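Local coordinates for protein Apc35852 (Geobacillus stearothermophilus, PDB 1U9C) that is of unknown function but belongs to the DJ-1/PfpI family, whose members include chaperones and cysteine proteases, at residues Gln39-Asp44 / Ala219-Glu224; Asp192-Asp197 / Ala213-Ala218. One frame throughout, in Å; residues are numbered along the deposited sequence.

Contact 1 (Gln39-Asp44 / Ala219-Glu224)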
ATOM      1  N   GLN A  39       8.375  12.353  -5.696  1.00 23.65           N
ATOM      2  CA  GLN A  39       9.649  13.061  -5.898  1.00 25.35           C
ATOM      3  C   GLN A  39       9.462  14.242  -6.855  1.00 25.79           C
ATOM      4  O   GLN A  39      10.022  15.335  -6.559  1.00 27.68           O
ATOM      5  CB  GLN A  39      10.704  12.075  -6.434  1.00 26.73           C
ATOM      6  CG  GLN A  39      11.161  11.093  -5.425  1.00 29.37           C
ATOM      7  CD  GLN A  39      11.906  11.744  -4.306  1.00 36.79           C
ATOM      8  OE1 GLN A  39      11.562  11.619  -3.134  1.00 37.23           O
ATOM      9  NE2 GLN A  39      12.887  12.534  -4.675  1.00 40.38           N
ATOM     10  N   GLU A  40       8.689  14.093  -7.952  1.00 24.00           N
ATOM     11  CA  GLU A  40       8.444  15.203  -8.953  1.00 25.17           C
ATOM     12  C   GLU A  40       7.768  16.370  -8.296  1.00 25.09           C
ATOM     13  O   GLU A  40       7.942  17.525  -8.717  1.00 25.18           O
ATOM     14  CB  GLU A  40       7.539  14.690 -10.099  1.00 25.27           C
ATOM     15  CG  GLU A  40       8.218  13.799 -11.140  1.00 30.43           C
ATOM     16  CD  GLU A  40       7.258  13.045 -12.087  1.00 31.23           C
ATOM     17  OE1 GLU A  40       6.025  12.873 -11.857  1.00 37.72           O
ATOM     18  OE2 GLU A  40       7.738  12.547 -13.130  1.00 41.30           O
ATOM     19  N   LYS A  41       6.921  16.137  -7.327  1.00 24.01           N
ATOM     20  CA  LYS A  41       6.236  17.195  -6.649  1.00 23.85           C
ATOM     21  C   LYS A  41       7.110  17.868  -5.606  1.00 23.52           C
ATOM     22  O   LYS A  41       6.689  18.869  -4.993  1.00 25.45           O
ATOM     23  CB  LYS A  41       4.990  16.668  -5.916  1.00 25.07           C
ATOM     24  CG  LYS A  41       3.813  16.377  -6.774  1.00 29.71           C
ATOM     25  CD  LYS A  41       3.238  17.630  -7.482  1.00 31.96           C
ATOM     26  CE  LYS A  41       2.632  18.664  -6.575  1.00 36.71           C
ATOM     27  NZ  LYS A  41       2.021  19.795  -7.392  1.00 36.47           N
ATOM     28  N   GLY A  42       8.292  17.325  -5.349  1.00 22.50           N
ATOM     29  CA  GLY A  42       9.191  17.888  -4.362  1.00 23.03           C
ATOM     30  C   GLY A  42       8.952  17.460  -2.935  1.00 23.25           C
ATOM     31  O   GLY A  42       9.440  18.073  -2.006  1.00 23.48           O
ATOM     32  N   TYR A  43       8.203  16.379  -2.758  1.00 22.28           N
ATOM     33  CA  TYR A  43       7.963  15.891  -1.443  1.00 21.75           C
ATOM     34  C   TYR A  43       9.183  15.209  -0.844  1.00 23.00           C
ATOM     35  O   TYR A  43      10.046  14.681  -1.569  1.00 25.07           O
ATOM     36  CB  TYR A  43       6.792  14.912  -1.436  1.00 22.67           C
ATOM     37  CG  TYR A  43       5.462  15.464  -1.904  1.00 22.97           C
ATOM     38  CD1 TYR A  43       5.136  16.829  -1.848  1.00 23.49           C
ATOM     39  CD2 TYR A  43       4.488  14.586  -2.371  1.00 22.64           C
ATOM     40  CE1 TYR A  43       3.871  17.290  -2.259  1.00 24.45           C
ATOM     41  CE2 TYR A  43       3.274  15.034  -2.771  1.00 26.18           C
ATOM     42  CZ  TYR A  43       2.944  16.367  -2.726  1.00 24.84           C
ATOM     43  OH  TYR A  43       1.710  16.833  -3.133  1.00 29.69           O
ATOM     44  N   ASP A  44       9.235  15.179   0.465  1.00 23.16           N
ATOM     45  CA  ASP A  44      10.270  14.461   1.248  1.00 24.21           C
ATOM     46  C   ASP A  44       9.730  13.052   1.488  1.00 24.64           C
ATOM     47  O   ASP A  44       8.870  12.884   2.337  1.00 26.87           O
ATOM     48  CB  ASP A  44      10.495  15.182   2.566  1.00 24.67           C
ATOM     49  CG  ASP A  44      11.511  14.501   3.495  1.00 27.28           C
ATOM     50  OD1 ASP A  44      12.221  13.574   3.055  1.00 36.60           O
ATOM     51  OD2 ASP A  44      11.688  14.891   4.699  1.00 35.14           O
ATOM     52  N   ALA A 219      -4.969  15.529  -2.423  1.00 18.78           N
ATOM     53  CA  ALA A 219      -5.269  15.721  -1.007  1.00 19.62           C
ATOM     54  C   ALA A 219      -4.197  16.544  -0.277  1.00 19.90           C
ATOM     55  O   ALA A 219      -4.525  17.388   0.570  1.00 21.23           O
ATOM     56  CB  ALA A 219      -5.456  14.393  -0.333  1.00 19.94           C
ATOM     57  N   LEU A 220      -2.909  16.347  -0.591  1.00 18.88           N
ATOM     58  CA  LEU A 220      -1.855  17.139   0.023  1.00 20.22           C
ATOM     59  C   LEU A 220      -1.884  18.597  -0.441  1.00 20.14           C
ATOM     60  O   LEU A 220      -1.667  19.530   0.339  1.00 20.38           O
ATOM     61  CB  LEU A 220      -0.510  16.472  -0.280  1.00 20.45           C
ATOM     62  CG  LEU A 220      -0.265  15.169   0.450  1.00 22.90           C
ATOM     63  CD1 LEU A 220       0.992  14.535  -0.081  1.00 26.76           C
ATOM     64  CD2 LEU A 220      -0.109  15.423   1.928  1.00 24.88           C
ATOM     65  N   GLU A 221      -2.206  18.816  -1.708  1.00 20.05           N
ATOM     66  CA  GLU A 221      -2.330  20.178  -2.250  1.00 21.56           C
ATOM     67  C   GLU A 221      -3.381  20.992  -1.495  1.00 21.52           C
ATOM     68  O   GLU A 221      -3.239  22.181  -1.310  1.00 22.12           O
ATOM     69  CB  GLU A 221      -2.688  20.073  -3.760  1.00 22.52           C
ATOM     70  CG  GLU A 221      -1.502  19.737  -4.663  1.00 25.21           C
ATOM     71  CD  GLU A 221      -1.888  19.484  -6.114  1.00 26.22           C
ATOM     72  OE1 GLU A 221      -3.105  19.283  -6.406  1.00 29.22           O
ATOM     73  OE2 GLU A 221      -0.963  19.407  -6.964  1.00 31.80           O
ATOM     74  N   GLU A 222      -4.474  20.340  -1.072  1.00 20.24           N
ATOM     75  CA  GLU A 222      -5.529  20.967  -0.307  1.00 20.42           C
ATOM     76  C   GLU A 222      -5.084  21.490   1.048  1.00 19.83           C
ATOM     77  O   GLU A 222      -5.708  22.346   1.612  1.00 20.41           O
ATOM     78  CB  GLU A 222      -6.663  19.964  -0.129  1.00 20.73           C
ATOM     79  CG  GLU A 222      -7.427  19.667  -1.424  1.00 21.45           C
ATOM     80  CD  GLU A 222      -8.255  18.391  -1.353  1.00 20.38           C
ATOM     81  OE1 GLU A 222      -8.648  17.912  -0.249  1.00 22.60           O
ATOM     82  OE2 GLU A 222      -8.521  17.819  -2.405  1.00 19.21           O
ATOM     83  N   ARG A 223      -4.005  20.898   1.556  1.00 21.15           N
ATOM     84  CA  ARG A 223      -3.538  21.133   2.931  1.00 24.26           C
ATOM     85  C   ARG A 223      -2.280  21.971   2.950  1.00 27.21           C
ATOM     86  O   ARG A 223      -1.581  22.016   3.925  1.00 29.79           O
ATOM     87  CB  ARG A 223      -3.206  19.795   3.573  1.00 23.70           C
ATOM     88  CG  ARG A 223      -4.305  18.842   3.574  1.00 22.16           C
ATOM     89  CD  ARG A 223      -3.942  17.464   4.015  1.00 21.51           C
ATOM     90  NE  ARG A 223      -5.149  16.733   3.786  1.00 21.92           N
ATOM     91  CZ  ARG A 223      -5.672  15.840   4.516  1.00 21.55           C
ATOM     92  NH1 ARG A 223      -5.019  15.299   5.504  1.00 20.04           N
ATOM     93  NH2 ARG A 223      -6.896  15.432   4.213  1.00 23.21           N
ATOM     94  N   GLU A 224      -1.969  22.612   1.843  1.00 32.25           N
ATOM     95  CA  GLU A 224      -0.952  23.642   1.850  1.00 35.04           C
ATOM     96  C   GLU A 224      -1.493  24.772   2.692  1.00 37.68           C
ATOM     97  O   GLU A 224      -2.691  24.886   2.882  1.00 39.41           O
ATOM     98  CB  GLU A 224      -0.703  24.190   0.455  1.00 36.66           C
ATOM     99  CG  GLU A 224      -0.172  23.205  -0.565  1.00 41.30           C
ATOM    100  CD  GLU A 224       0.808  22.208  -0.010  1.00 44.97           C
ATOM    101  OE1 GLU A 224       0.594  21.013  -0.284  1.00 47.20           O
ATOM    102  OE2 GLU A 224       1.797  22.611   0.662  1.00 49.75           O
ATOM    103  OXT GLU A 224      -0.740  25.589   3.212  1.00 42.43           O
TER
HETATM  104  O   HOH W   1       1.299  19.586  -2.700  1.00 37.88           O
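Tyr43 reaches across to Leu220, its ring meeting the methyl obliquely, with Tyr43 CE2 3.6 Å from Leu220 CD1. Of the two methyls it is CD1 that meets the ring, while the phenol oxygen, Tyr43 OH, comes to 3.6 Å from Leu220 CB. A long aromatic side chain suits this place, since Tyr43 CA and Leu220 CA are 10.0 Å apart and the ring bridges them with a largely apolar surface. A water lying in the ring plane at the edge sits 2.8 Å from Tyr43 OH and donates a hydrogen bond to Glu224 OE1, 2.9 Å away, so the C-terminal residue is joined to the contact through solvent. At the exposed margin Lys41 NZ forms a salt bridge with Glu221 OE2 at 3.0 Å, using the lone pair that faces away from the other carboxylate oxygen. The two chains cross at about a right angle: Glu221 is extended beyond CG, whereas Lys41 is folded at chi2 and chi3 (-64° and -66°). The same lysine lays its CB over the centre of the Tyr43 ring, 3.7 Å above the plane. In the alpha/beta sandwich of the DJ-1/PfpI family, the salt bridge and the tyrosine join the ends of helices 28-40 and 209-221. The first helix closes in a Schellman motif in which Gly42 takes a positive phi (85°); at these backbone angles a CB would press on the carbonyl O of Lys41, so glycine fits here, and Gly42 N bonds to Gln39 O at 2.9 Å. That reversal leads into Tyr43 and strand 44-49. Farther out, Val217 packs against both Lys41 and Tyr43, and Ile124 of the central sheet lies against Leu220.

Contact 2 (Asp192-Asp197 / Ala213-Ala218)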
ATOM      1  N   ASP A 192      -7.421   0.571 -14.524  1.00 28.31           N
ATOM      2  CA  ASP A 192      -7.099   1.629 -13.596  1.00 29.36           C
ATOM      3  C   ASP A 192      -8.376   2.023 -12.898  1.00 28.59           C
ATOM      4  O   ASP A 192      -9.297   2.566 -13.505  1.00 30.50           O
ATOM      5  CB  ASP A 192      -6.450   2.817 -14.328  1.00 28.87           C
ATOM      6  CG  ASP A 192      -6.266   4.032 -13.447  1.00 30.90           C
ATOM      7  OD1 ASP A 192      -6.375   3.906 -12.207  1.00 29.60           O
ATOM      8  OD2 ASP A 192      -6.063   5.172 -13.920  1.00 37.47           O
ATOM      9  N   PHE A 193      -8.419   1.749 -11.620  1.00 25.29           N
ATOM     10  CA  PHE A 193      -9.493   2.137 -10.762  1.00 24.46           C
ATOM     11  C   PHE A 193      -8.948   2.521  -9.392  1.00 23.61           C
ATOM     12  O   PHE A 193      -8.315   1.705  -8.699  1.00 24.12           O
ATOM     13  CB  PHE A 193     -10.520   1.010 -10.589  1.00 24.63           C
ATOM     14  CG  PHE A 193     -11.691   1.440  -9.767  1.00 24.26           C
ATOM     15  CD1 PHE A 193     -12.651   2.308 -10.304  1.00 27.19           C
ATOM     16  CD2 PHE A 193     -11.810   1.053  -8.459  1.00 25.23           C
ATOM     17  CE1 PHE A 193     -13.700   2.735  -9.528  1.00 28.33           C
ATOM     18  CE2 PHE A 193     -12.883   1.475  -7.689  1.00 26.58           C
ATOM     19  CZ  PHE A 193     -13.824   2.325  -8.223  1.00 27.50           C
ATOM     20  N   SER A 194      -9.194   3.754  -8.978  1.00 23.17           N
ATOM     21  CA  SER A 194      -8.881   4.149  -7.623  1.00 22.61           C
ATOM     22  C   SER A 194      -9.953   5.034  -7.035  1.00 21.95           C
ATOM     23  O   SER A 194     -10.788   5.623  -7.756  1.00 23.32           O
ATOM     24  CB  SER A 194      -7.542   4.876  -7.527  1.00 21.45           C
ATOM     25  OG  SER A 194      -7.566   6.017  -8.373  1.00 23.90           O
ATOM     26  N   VAL A 195      -9.972   5.101  -5.713  1.00 22.33           N
ATOM     27  CA  VAL A 195     -11.038   5.805  -5.019  1.00 21.90           C
ATOM     28  C   VAL A 195     -10.528   6.626  -3.890  1.00 21.83           C
ATOM     29  O   VAL A 195      -9.582   6.262  -3.242  1.00 20.86           O
ATOM     30  CB  VAL A 195     -12.111   4.873  -4.542  1.00 24.54           C
ATOM     31  CG1 VAL A 195     -11.619   3.946  -3.487  1.00 25.04           C
ATOM     32  CG2 VAL A 195     -13.319   5.677  -4.081  1.00 25.25           C
ATOM     33  N   ARG A 196     -11.119   7.799  -3.706  1.00 19.64           N
ATOM     34  CA  ARG A 196     -10.923   8.620  -2.540  1.00 20.71           C
ATOM     35  C   ARG A 196     -12.214   8.702  -1.721  1.00 19.19           C
ATOM     36  O   ARG A 196     -13.266   9.074  -2.254  1.00 20.70           O
ATOM     37  CB  ARG A 196     -10.478   9.999  -2.961  1.00 20.56           C
ATOM     38  CG  ARG A 196     -10.401  10.986  -1.824  1.00 21.63           C
ATOM     39  CD  ARG A 196      -9.790  12.299  -2.147  1.00 19.32           C
ATOM     40  NE  ARG A 196      -9.673  13.174  -0.970  1.00 20.48           N
ATOM     41  CZ  ARG A 196      -9.254  14.414  -1.004  1.00 18.86           C
ATOM     42  NH1 ARG A 196      -8.989  15.029  -2.150  1.00 21.01           N
ATOM     43  NH2 ARG A 196      -9.179  15.089   0.128  1.00 21.36           N
ATOM     44  N   ASP A 197     -12.084   8.397  -0.444  1.00 22.12           N
ATOM     45  CA  ASP A 197     -13.159   8.615   0.508  1.00 21.21           C
ATOM     46  C   ASP A 197     -12.536   9.453   1.606  1.00 21.07           C
ATOM     47  O   ASP A 197     -11.934   8.907   2.532  1.00 20.46           O
ATOM     48  CB  ASP A 197     -13.706   7.303   1.077  1.00 20.65           C
ATOM     49  CG  ASP A 197     -14.900   7.525   2.029  1.00 22.53           C
ATOM     50  OD1 ASP A 197     -15.163   8.659   2.426  1.00 24.49           O
ATOM     51  OD2 ASP A 197     -15.583   6.606   2.473  1.00 25.07           O
ATOM     52  N   ALA A 213      -1.609   7.558  -6.596  1.00 21.47           N
ATOM     53  CA  ALA A 213      -0.645   8.585  -6.219  1.00 22.46           C
ATOM     54  C   ALA A 213      -1.151   9.992  -6.501  1.00 21.20           C
ATOM     55  O   ALA A 213      -0.933  10.899  -5.719  1.00 21.11           O
ATOM     56  CB  ALA A 213       0.693   8.359  -6.893  1.00 23.25           C
ATOM     57  N   GLU A 214      -1.847  10.185  -7.618  1.00 21.92           N
ATOM     58  CA  GLU A 214      -2.334  11.511  -7.955  1.00 22.64           C
ATOM     59  C   GLU A 214      -3.446  11.966  -7.024  1.00 21.79           C
ATOM     60  O   GLU A 214      -3.617  13.175  -6.739  1.00 21.61           O
ATOM     61  CB  GLU A 214      -2.759  11.570  -9.432  1.00 24.24           C
ATOM     62  CG  GLU A 214      -1.607  11.363 -10.407  1.00 25.39           C
ATOM     63  CD  GLU A 214      -0.549  12.464 -10.387  1.00 30.89           C
ATOM     64  OE1 GLU A 214      -0.786  13.526  -9.762  1.00 33.91           O
ATOM     65  OE2 GLU A 214       0.526  12.291 -11.025  1.00 36.21           O
ATOM     66  N   LYS A 215      -4.231  11.040  -6.506  1.00 21.01           N
ATOM     67  CA  LYS A 215      -5.183  11.385  -5.462  1.00 21.43           C
ATOM     68  C   LYS A 215      -4.513  11.864  -4.176  1.00 19.88           C
ATOM     69  O   LYS A 215      -5.006  12.765  -3.513  1.00 20.46           O
ATOM     70  CB  LYS A 215      -6.176  10.235  -5.156  1.00 21.75           C
ATOM     71  CG  LYS A 215      -7.280  10.038  -6.226  1.00 24.06           C
ATOM     72  CD  LYS A 215      -8.118   8.758  -6.016  1.00 22.63           C
ATOM     73  CE  LYS A 215      -9.317   8.688  -6.959  1.00 24.69           C
ATOM     74  NZ  LYS A 215      -8.926   8.469  -8.399  1.00 22.79           N
ATOM     75  N   VAL A 216      -3.389  11.217  -3.824  1.00 19.98           N
ATOM     76  CA  VAL A 216      -2.595  11.650  -2.660  1.00 19.54           C
ATOM     77  C   VAL A 216      -2.111  13.050  -2.881  1.00 19.23           C
ATOM     78  O   VAL A 216      -2.223  13.891  -2.009  1.00 19.32           O
ATOM     79  CB  VAL A 216      -1.478  10.651  -2.355  1.00 20.40           C
ATOM     80  CG1 VAL A 216      -0.570  11.160  -1.277  1.00 20.49           C
ATOM     81  CG2 VAL A 216      -2.095   9.296  -1.982  1.00 20.51           C
ATOM     82  N   VAL A 217      -1.561  13.318  -4.050  1.00 19.26           N
ATOM     83  CA  VAL A 217      -1.063  14.654  -4.366  1.00 19.59           C
ATOM     84  C   VAL A 217      -2.176  15.698  -4.233  1.00 18.70           C
ATOM     85  O   VAL A 217      -1.990  16.727  -3.629  1.00 19.42           O
ATOM     86  CB  VAL A 217      -0.446  14.713  -5.830  1.00 19.84           C
ATOM     87  CG1 VAL A 217      -0.180  16.139  -6.272  1.00 21.05           C
ATOM     88  CG2 VAL A 217       0.814  13.877  -5.907  1.00 21.48           C
ATOM     89  N   ALA A 218      -3.362  15.378  -4.764  1.00 20.52           N
ATOM     90  CA  ALA A 218      -4.478  16.322  -4.677  1.00 20.10           C
ATOM     91  C   ALA A 218      -4.864  16.601  -3.233  1.00 20.19           C
ATOM     92  O   ALA A 218      -5.033  17.755  -2.844  1.00 19.40           O
ATOM     93  CB  ALA A 218      -5.724  15.780  -5.395  1.00 20.94           C
TER
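Strand 194-197 and helix 213-218 run nearly in the same direction, their axes 27° apart and 9.0 Å from each other at closest approach, with Arg196 and Lys215 the nearest pair of CA atoms at 7.0 Å. This is a helix packed over the main sheet near its edge in the alpha/beta sandwich of the DJ-1/PfpI family: 194-197 is one of the two outermost strands, antiparallel to 200-203, and the chain returns from that hairpin into the helix. Alternation along the strand decides who takes part, Ser194 and Arg196 pointing toward the helix and Val195 away from it. Lys215 spans the gap, its aliphatic chain running out over the strand backbone, so that Lys215 CE lies 3.8 Å from Arg196 N. A lysine suits the place because the end of its aliphatic chain, CD and CE, can lie over peptide groups while the ammonium reaches a polar partner at the partly exposed surface. Arg196 meets this chain near its own root, Arg196 CB being 4.1 Å from Lys215 CD. The rest of the arginine is extended (CG opposite the backbone N, chi1 173°) and carries its guanidinium alongside the helix, against Ala219, with NE bonded to Gly198 O. Ser194 puts its hydroxyl one carbon from the strand, where one oxygen can accept from Lys215 and also hydrogen-bond Ser211 of the same helix. At the far end of Lys215 the chain bends at chi4 (69°), and NZ donates a hydrogen bond of 2.8 Å to Ser194 OG.

From the N terminus the chain passes through strand 7-12 and helix 28-40, at whose end 39-44 turns into strand 44-49. The chain then builds most of the fold before 219-224 returns to this turn, so contact 1 closes a loop of 174 residues. Contact 2 is nested within it: strand 194-197 and helix segment 213-218 enclose just 15 residues, including strand 200-203. Both contacts use helix 209-221, which is thereby tied to the edge strand of the main sheet and to the end of helix 28-40. They meet directly where Glu222 and Arg196 form a salt bridge, Glu222 OE2 to Arg196 NH1 2.8 Å.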